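Local coordinates for protein adhesin (Streptococcus sanguinis SK1 = NCTC 7863, PDB 6VT2) that binds sialylated glycans through tandem Siglec-like modules and so probably helps the streptococcus adhere to host sialoglycoproteins, at residues 1-13 against 99-111. Residues are numbered along the deposited sequence; the frame is centred on the assembly and turned at random.
Sequences TDTTPPTITLPQE and YVRAEDAAGNITA. With CA (calcium ion), chain H; GAL (beta-D-galactopyranose), chain D.
D2 and D104 reach from opposite directions to one calcium ion at the end of the beta sandwich of a Siglec-like, immunoglobulin-type module. Strand 7-9, at the margin of one sheet, faces strand 99-104 of the other at 146°, near antiparallel, and the metal pins the sheets together where the chain enters. The carboxylate planes stand 64° apart: D2 grasps calcium with both oxygens, while D104 supplies OD2 alone, 2.1 Å from the ion. Carbonyl O of T4, a water and D30 share the site; the shared cation probably offsets the repulsion between OD2 of D2 and OD2 of D104, which lie 3.4 Å apart. D2 is further steadied by an Asx turn, its OD1 accepting from N of T4.

N108 suits its place because an amide can serve both segments with one nitrogen. With CG beside its backbone N, ND2 turns to the syn lone pair of OD2 of D104, an almost straight bond (178°). The same ND2 also donates to O of D2 at 3.1 Å, arriving from above that carbonyl plane. The amide thus orients a calcium ligand from the second shell.

Further in, the interface turns apolar. P6, rigid and lacking an N-H, lays its ring on the strand, with CG 3.9 Å from CB of A102, whose small methyl leaves room for it. I8, its CG1 anti to the carbonyl carbon, extends CD1 over the same methyl and backbone, and its CG2 meets CG1 of V100. L10 and V100 close the row tip to tip, CD1 of the leucine lying 3.5 Å from CG2 of the valine.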
ATOM      1  N   THR A   1     -51.782 -39.974 -30.827  1.00 44.73           N
ATOM      2  CA  THR A   1     -50.322 -40.131 -30.639  1.00 31.13           C
ATOM      3  C   THR A   1     -49.655 -38.760 -30.649  1.00 27.40           C
ATOM      4  O   THR A   1     -50.319 -37.770 -30.900  1.00 23.39           O
ATOM      5  CB  THR A   1     -49.698 -41.090 -31.667  1.00 37.87           C
ATOM      6  OG1 THR A   1     -49.505 -40.436 -32.920  1.00 41.92           O
ATOM      7  CG2 THR A   1     -50.531 -42.336 -31.876  1.00 54.60           C
ATOM      8  N   ASP A   2     -48.382 -38.743 -30.319  1.00 18.35           N
ATOM      9  CA  ASP A   2     -47.582 -37.515 -30.294  1.00 16.22           C
ATOM     10  C   ASP A   2     -47.382 -36.990 -31.710  1.00 14.65           C
ATOM     11  O   ASP A   2     -46.801 -37.694 -32.472  1.00 14.27           O
ATOM     12  CB  ASP A   2     -46.296 -37.912 -29.610  1.00 14.94           C
ATOM     13  CG  ASP A   2     -45.522 -36.723 -29.275  1.00 24.44           C
ATOM     14  OD1 ASP A   2     -45.896 -35.658 -29.787  1.00 17.18           O
ATOM     15  OD2 ASP A   2     -44.627 -36.908 -28.491  1.00 20.35           O
ATOM     16  N   THR A   3     -47.887 -35.788 -32.011  1.00 14.02           N
ATOM     17  CA  THR A   3     -47.737 -35.148 -33.333  1.00 13.97           C
ATOM     18  C   THR A   3     -47.117 -33.770 -33.148  1.00 14.45           C
ATOM     19  O   THR A   3     -47.201 -32.964 -34.056  1.00 16.83           O
ATOM     20  CB  THR A   3     -49.100 -35.105 -34.022  1.00 16.80           C
ATOM     21  OG1 THR A   3     -50.040 -34.446 -33.179  1.00 19.63           O
ATOM     22  CG2 THR A   3     -49.622 -36.492 -34.328  1.00 22.56           C
ATOM     23  N   THR A   4     -46.499 -33.553 -32.002  1.00 13.58           N
ATOM     24  CA  THR A   4     -46.014 -32.192 -31.708  1.00 14.58           C
ATOM     25  C   THR A   4     -44.504 -32.190 -31.649  1.00 14.59           C
ATOM     26  O   THR A   4     -44.046 -32.820 -30.987  1.00 12.86           O
ATOM     27  CB  THR A   4     -46.549 -31.757 -30.345  1.00 12.54           C
ATOM     28  OG1 THR A   4     -47.968 -31.778 -30.472  1.00 16.38           O
ATOM     29  CG2 THR A   4     -46.125 -30.350 -29.986  1.00 12.81           C
ATOM     30  N   PRO A   5     -43.765 -31.386 -32.388  1.00 11.57           N
ATOM     31  CA  PRO A   5     -42.329 -31.417 -32.231  1.00 12.60           C
ATOM     32  C   PRO A   5     -41.860 -30.797 -30.914  1.00 12.13           C
ATOM     33  O   PRO A   5     -42.614 -30.184 -30.281  1.00 12.95           O
ATOM     34  CB  PRO A   5     -41.888 -30.626 -33.461  1.00 13.97           C
ATOM     35  CG  PRO A   5     -43.016 -29.705 -33.794  1.00 19.48           C
ATOM     36  CD  PRO A   5     -44.262 -30.448 -33.379  1.00 14.26           C
ATOM     37  N   PRO A   6     -40.591 -31.015 -30.524  1.00 11.03           N
ATOM     38  CA  PRO A   6     -40.077 -30.451 -29.316  1.00  9.29           C
ATOM     39  C   PRO A   6     -40.034 -28.922 -29.299  1.00 10.61           C
ATOM     40  O   PRO A   6     -40.098 -28.352 -30.321  1.00 13.58           O
ATOM     41  CB  PRO A   6     -38.629 -30.948 -29.211  1.00  9.14           C
ATOM     42  CG  PRO A   6     -38.596 -32.164 -30.079  1.00 12.39           C
ATOM     43  CD  PRO A   6     -39.594 -31.878 -31.172  1.00 11.94           C
ATOM     44  N   THR A   7     -39.981 -28.373 -28.101  1.00 10.03           N
ATOM     45  CA  THR A   7     -39.908 -26.934 -27.850  1.00  9.55           C
ATOM     46  C   THR A   7     -38.448 -26.591 -27.583  1.00 11.85           C
ATOM     47  O   THR A   7     -37.905 -27.151 -26.674  1.00 13.80           O
ATOM     48  CB  THR A   7     -40.805 -26.544 -26.678  1.00 15.08           C
ATOM     49  OG1 THR A   7     -42.139 -26.895 -27.017  1.00 17.83           O
ATOM     50  CG2 THR A   7     -40.733 -25.070 -26.351  1.00 17.48           C
ATOM     51  N   ILE A   8     -37.915 -25.640 -28.338  1.00 10.28           N
ATOM     52  CA  ILE A   8     -36.510 -25.261 -28.258  1.00  9.74           C
ATOM     53  C   ILE A   8     -36.427 -23.824 -27.771  1.00 12.80           C
ATOM     54  O   ILE A   8     -37.105 -22.945 -28.313  1.00 13.95           O
ATOM     55  CB  ILE A   8     -35.816 -25.375 -29.629  1.00 11.20           C
ATOM     56  CG1 ILE A   8     -35.956 -26.753 -30.235  1.00 10.72           C
ATOM     57  CG2 ILE A   8     -34.325 -25.019 -29.517  1.00 12.55           C
ATOM     58  CD1 ILE A   8     -35.549 -26.819 -31.632  1.00 12.81           C
ATOM     59  N   THR A   9     -35.573 -23.656 -26.753  0.72 10.81           N
ATOM     60  CA  THR A   9     -35.342 -22.360 -26.123  0.72 11.32           C
ATOM     61  C   THR A   9     -33.833 -22.007 -26.260  0.72 12.43           C
ATOM     62  O   THR A   9     -33.048 -22.873 -26.016  0.72 11.53           O
ATOM     63  CB  THR A   9     -35.772 -22.276 -24.661  0.72 13.26           C
ATOM     64  OG1 THR A   9     -37.179 -22.490 -24.682  0.72 19.53           O
ATOM     65  CG2 THR A   9     -35.487 -20.928 -24.066  0.72 21.70           C
ATOM     66  N   LEU A  10     -33.527 -20.870 -26.876  1.00 11.49           N
ATOM     67  CA  LEU A  10     -32.086 -20.558 -27.091  1.00 11.73           C
ATOM     68  C   LEU A  10     -31.920 -19.051 -27.252  1.00 10.85           C
ATOM     69  O   LEU A  10     -32.889 -18.415 -27.539  1.00 12.42           O
ATOM     70  CB  LEU A  10     -31.573 -21.324 -28.307  1.00 12.31           C
ATOM     71  CG  LEU A  10     -31.906 -20.725 -29.665  1.00 11.14           C
ATOM     72  CD1 LEU A  10     -31.093 -21.435 -30.730  1.00 20.24           C
ATOM     73  CD2 LEU A  10     -33.383 -20.824 -29.957  1.00 14.89           C
ATOM     74  N   PRO A  11     -30.718 -18.504 -27.013  1.00 10.71           N
ATOM     75  CA  PRO A  11     -30.529 -17.078 -27.142  1.00 11.38           C
ATOM     76  C   PRO A  11     -30.621 -16.667 -28.609  1.00 11.19           C
ATOM     77  O   PRO A  11     -30.190 -17.379 -29.389  1.00 11.68           O
ATOM     78  CB  PRO A  11     -29.105 -16.793 -26.678  1.00 11.28           C
ATOM     79  CG  PRO A  11     -28.451 -18.127 -26.601  1.00 15.14           C
ATOM     80  CD  PRO A  11     -29.551 -19.150 -26.429  1.00 12.55           C
ATOM     81  N   GLN A  12     -31.154 -15.480 -28.869  1.00 10.35           N
ATOM     82  CA  GLN A  12     -31.299 -15.046 -30.275  1.00  9.63           C
ATOM     83  C   GLN A  12     -29.956 -14.492 -30.746  1.00  9.89           C
ATOM     84  O   GLN A  12     -29.714 -14.475 -31.914  1.00 10.36           O
ATOM     85  CB  GLN A  12     -32.316 -13.939 -30.582  1.00 18.48           C
ATOM     86  CG  GLN A  12     -33.401 -13.582 -29.611  1.00 37.46           C
ATOM     87  CD  GLN A  12     -33.933 -12.195 -29.947  1.00 39.92           C
ATOM     88  OE1 GLN A  12     -34.609 -12.044 -30.943  1.00 37.25           O
ATOM     89  NE2 GLN A  12     -33.569 -11.161 -29.190  1.00 33.06           N
ATOM     90  N   GLU A  13     -29.195 -13.952 -29.823  1.00  8.38           N
ATOM     91  CA  GLU A  13     -27.904 -13.391 -30.223  1.00  9.73           C
ATOM     92  C   GLU A  13     -26.854 -13.829 -29.212  1.00  9.68           C
ATOM     93  O   GLU A  13     -27.111 -13.764 -28.064  1.00 11.26           O
ATOM     94  CB  GLU A  13     -27.957 -11.868 -30.254  1.00 11.26           C
ATOM     95  CG  GLU A  13     -26.662 -11.241 -30.643  1.00 12.07           C
ATOM     96  CD  GLU A  13     -26.760  -9.767 -30.485  1.00 16.13           C
ATOM     97  OE1 GLU A  13     -26.788  -9.330 -29.355  1.00 17.86           O
ATOM     98  OE2 GLU A  13     -26.820  -9.065 -31.487  1.00 15.67           O
ATOM     99  N   TYR A  99     -29.245 -22.450 -37.439  1.00  8.61           N
ATOM    100  CA  TYR A  99     -30.584 -22.952 -37.118  1.00  8.38           C
ATOM    101  C   TYR A  99     -30.477 -24.185 -36.238  1.00  8.50           C
ATOM    102  O   TYR A  99     -29.594 -25.024 -36.427  1.00 10.38           O
ATOM    103  CB  TYR A  99     -31.311 -23.270 -38.402  1.00  8.35           C
ATOM    104  CG  TYR A  99     -31.629 -22.024 -39.149  1.00  8.29           C
ATOM    105  CD1 TYR A  99     -30.693 -21.367 -39.895  1.00  9.86           C
ATOM    106  CD2 TYR A  99     -32.870 -21.443 -39.012  1.00  8.28           C
ATOM    107  CE1 TYR A  99     -30.979 -20.124 -40.474  1.00  9.47           C
ATOM    108  CE2 TYR A  99     -33.214 -20.245 -39.646  1.00  8.23           C
ATOM    109  CZ  TYR A  99     -32.226 -19.565 -40.327  1.00  9.25           C
ATOM    110  OH  TYR A  99     -32.585 -18.377 -40.863  1.00 10.82           O
ATOM    111  N   VAL A 100     -31.376 -24.266 -35.270  1.00  8.49           N
ATOM    112  CA  VAL A 100     -31.400 -25.360 -34.311  1.00  8.75           C
ATOM    113  C   VAL A 100     -32.710 -26.112 -34.489  1.00  9.23           C
ATOM    114  O   VAL A 100     -33.785 -25.518 -34.460  1.00 10.40           O
ATOM    115  CB  VAL A 100     -31.205 -24.856 -32.878  1.00 10.18           C
ATOM    116  CG1 VAL A 100     -31.190 -26.033 -31.964  1.00 12.02           C
ATOM    117  CG2 VAL A 100     -29.918 -24.058 -32.730  1.00 10.24           C
ATOM    118  N   ARG A 101     -32.592 -27.438 -34.639  1.00  9.87           N
ATOM    119  CA  ARG A 101     -33.773 -28.260 -34.788  1.00  8.69           C
ATOM    120  C   ARG A 101     -33.718 -29.404 -33.788  1.00 10.50           C
ATOM    121  O   ARG A 101     -32.707 -29.782 -33.391  1.00 12.30           O
ATOM    122  CB  ARG A 101     -33.872 -28.857 -36.191  1.00 10.62           C
ATOM    123  CG  ARG A 101     -33.815 -27.815 -37.293  1.00 11.18           C
ATOM    124  CD  ARG A 101     -33.932 -28.557 -38.600  1.00  9.08           C
ATOM    125  NE  ARG A 101     -35.295 -28.907 -38.917  1.00  9.70           N
ATOM    126  CZ  ARG A 101     -35.643 -29.545 -40.013  1.00 13.45           C
ATOM    127  NH1 ARG A 101     -34.732 -29.931 -40.871  1.00 12.43           N
ATOM    128  NH2 ARG A 101     -36.904 -29.809 -40.275  1.00 12.56           N
ATOM    129  N   ALA A 102     -34.882 -29.872 -33.428  1.00  9.35           N
ATOM    130  CA  ALA A 102     -34.917 -31.008 -32.533  1.00 10.80           C
ATOM    131  C   ALA A 102     -36.012 -31.957 -32.988  1.00 10.33           C
ATOM    132  O   ALA A 102     -37.015 -31.529 -33.562  1.00 10.92           O
ATOM    133  CB  ALA A 102     -35.158 -30.584 -31.089  1.00 11.16           C
ATOM    134  N   GLU A 103     -35.811 -33.246 -32.712  1.00 11.00           N
ATOM    135  CA  GLU A 103     -36.766 -34.289 -33.095  1.00 11.53           C
ATOM    136  C   GLU A 103     -37.047 -35.194 -31.916  1.00 12.76           C
ATOM    137  O   GLU A 103     -36.117 -35.585 -31.196  1.00 12.15           O
ATOM    138  CB  GLU A 103     -36.182 -35.059 -34.242  1.00 14.30           C
ATOM    139  CG  GLU A 103     -37.146 -36.167 -34.781  1.00 14.93           C
ATOM    140  CD  GLU A 103     -36.455 -36.903 -35.905  1.00 24.87           C
ATOM    141  OE1 GLU A 103     -36.515 -38.144 -35.922  1.00 29.80           O
ATOM    142  OE2 GLU A 103     -35.779 -36.246 -36.746  1.00 26.42           O
ATOM    143  N   ASP A 104     -38.329 -35.493 -31.709  1.00 11.02           N
ATOM    144  CA  ASP A 104     -38.739 -36.370 -30.618  1.00 11.00           C
ATOM    145  C   ASP A 104     -38.679 -37.822 -31.095  1.00 13.11           C
ATOM    146  O   ASP A 104     -38.281 -38.130 -32.225  1.00 16.66           O
ATOM    147  CB  ASP A 104     -40.104 -35.948 -30.041  1.00 12.21           C
ATOM    148  CG  ASP A 104     -41.287 -36.168 -30.966  1.00 11.14           C
ATOM    149  OD1 ASP A 104     -41.095 -36.877 -31.959  1.00 12.39           O
ATOM    150  OD2 ASP A 104     -42.349 -35.554 -30.615  1.00 15.20           O
ATOM    151  N   ALA A 105     -38.997 -38.747 -30.182  1.00 17.15           N
ATOM    152  CA  ALA A 105     -38.841 -40.141 -30.564  1.00 21.98           C
ATOM    153  C   ALA A 105     -39.930 -40.595 -31.508  1.00 20.41           C
ATOM    154  O   ALA A 105     -39.738 -41.575 -32.227  1.00 21.38           O
ATOM    155  CB  ALA A 105     -38.837 -41.039 -29.326  1.00 25.76           C
ATOM    156  N   ALA A 106     -41.028 -39.847 -31.602  1.00 20.20           N
ATOM    157  CA  ALA A 106     -42.085 -40.150 -32.545  1.00 14.79           C
ATOM    158  C   ALA A 106     -41.766 -39.645 -33.944  1.00 17.56           C
ATOM    159  O   ALA A 106     -42.550 -39.864 -34.873  1.00 21.59           O
ATOM    160  CB  ALA A 106     -43.406 -39.560 -32.020  1.00 17.30           C
ATOM    161  N   GLY A 107     -40.637 -38.938 -34.113  1.00 15.20           N
ATOM    162  CA  GLY A 107     -40.208 -38.470 -35.401  1.00 17.28           C
ATOM    163  C   GLY A 107     -40.655 -37.072 -35.740  1.00 14.07           C
ATOM    164  O   GLY A 107     -40.423 -36.613 -36.878  1.00 19.36           O
ATOM    165  N   ASN A 108     -41.280 -36.377 -34.795  1.00 14.98           N
ATOM    166  CA  ASN A 108     -41.698 -35.009 -35.020  1.00  9.56           C
ATOM    167  C   ASN A 108     -40.485 -34.101 -34.924  1.00 12.69           C
ATOM    168  O   ASN A 108     -39.885 -34.009 -33.858  1.00 13.96           O
ATOM    169  CB  ASN A 108     -42.727 -34.559 -34.003  1.00 10.65           C
ATOM    170  CG  ASN A 108     -43.936 -35.463 -33.999  1.00 14.49           C
ATOM    171  OD1 ASN A 108     -44.660 -35.609 -35.011  1.00 17.11           O
ATOM    172  ND2 ASN A 108     -44.160 -36.067 -32.867  1.00 14.58           N
ATOM    173  N   ILE A 109     -40.114 -33.440 -36.021  1.00 15.46           N
ATOM    174  CA  ILE A 109     -38.924 -32.558 -36.011  1.00 11.42           C
ATOM    175  C   ILE A 109     -39.445 -31.140 -36.161  1.00 13.41           C
ATOM    176  O   ILE A 109     -40.433 -30.935 -36.767  1.00 14.37           O
ATOM    177  CB  ILE A 109     -37.912 -32.936 -37.102  1.00 12.52           C
ATOM    178  CG1 ILE A 109     -36.644 -32.079 -37.040  1.00 14.42           C
ATOM    179  CG2 ILE A 109     -38.546 -32.818 -38.457  1.00 19.12           C
ATOM    180  CD1 ILE A 109     -35.514 -32.556 -37.880  1.00 15.21           C
ATOM    181  N   THR A 110     -38.754 -30.194 -35.564  1.00  9.78           N
ATOM    182  CA  THR A 110     -39.152 -28.793 -35.663  1.00  9.59           C
ATOM    183  C   THR A 110     -38.977 -28.369 -37.118  1.00 11.27           C
ATOM    184  O   THR A 110     -38.057 -28.766 -37.740  1.00 12.06           O
ATOM    185  CB  THR A 110     -38.383 -27.968 -34.647  1.00 12.29           C
ATOM    186  OG1 THR A 110     -37.014 -28.199 -34.879  1.00 11.71           O
ATOM    187  CG2 THR A 110     -38.722 -28.349 -33.229  1.00 12.54           C
ATOM    188  N   ALA A 111     -39.826 -27.479 -37.553  1.00 11.88           N
ATOM    189  CA  ALA A 111     -39.795 -27.030 -38.930  1.00 13.77           C
ATOM    190  C   ALA A 111     -38.563 -26.133 -39.097  1.00 12.23           C
ATOM    191  O   ALA A 111     -38.247 -25.435 -38.203  1.00 14.31           O
ATOM    192  CB  ALA A 111     -41.036 -26.263 -39.249  1.00 15.16           C
TER
HETATM  193 CA    CA H 702     -43.515 -34.564 -29.209  1.00 13.21          CA
HETATM  194  C1  GAL D   2     -28.381 -17.091 -45.891  1.00 16.33           C
HETATM  195  C2  GAL D   2     -27.346 -15.953 -45.764  1.00 13.07           C
HETATM  196  C3  GAL D   2     -26.964 -15.719 -44.307  1.00 14.26           C
HETATM  197  C4  GAL D   2     -28.222 -15.533 -43.446  1.00 12.23           C
HETATM  198  C5  GAL D   2     -29.129 -16.742 -43.647  1.00 13.43           C
HETATM  199  C6  GAL D   2     -30.452 -16.678 -42.862  1.00 12.25           C
HETATM  200  O2  GAL D   2     -26.144 -16.275 -46.441  1.00 15.91           O
HETATM  201  O3  GAL D   2     -26.150 -14.556 -44.171  1.00 13.04           O
HETATM  202  O4  GAL D   2     -28.897 -14.352 -43.816  1.00 13.26           O
HETATM  203  O5  GAL D   2     -29.482 -16.860 -45.026  1.00 11.16           O
HETATM  204  O6  GAL D   2     -31.184 -17.890 -42.977  1.00 16.65           O
HETATM  205  O   HOH W   1     -42.395 -38.539 -29.004  1.00 23.14           O
HETATM  206  O   HOH W   2     -45.016 -33.649 -27.681  1.00 16.73           O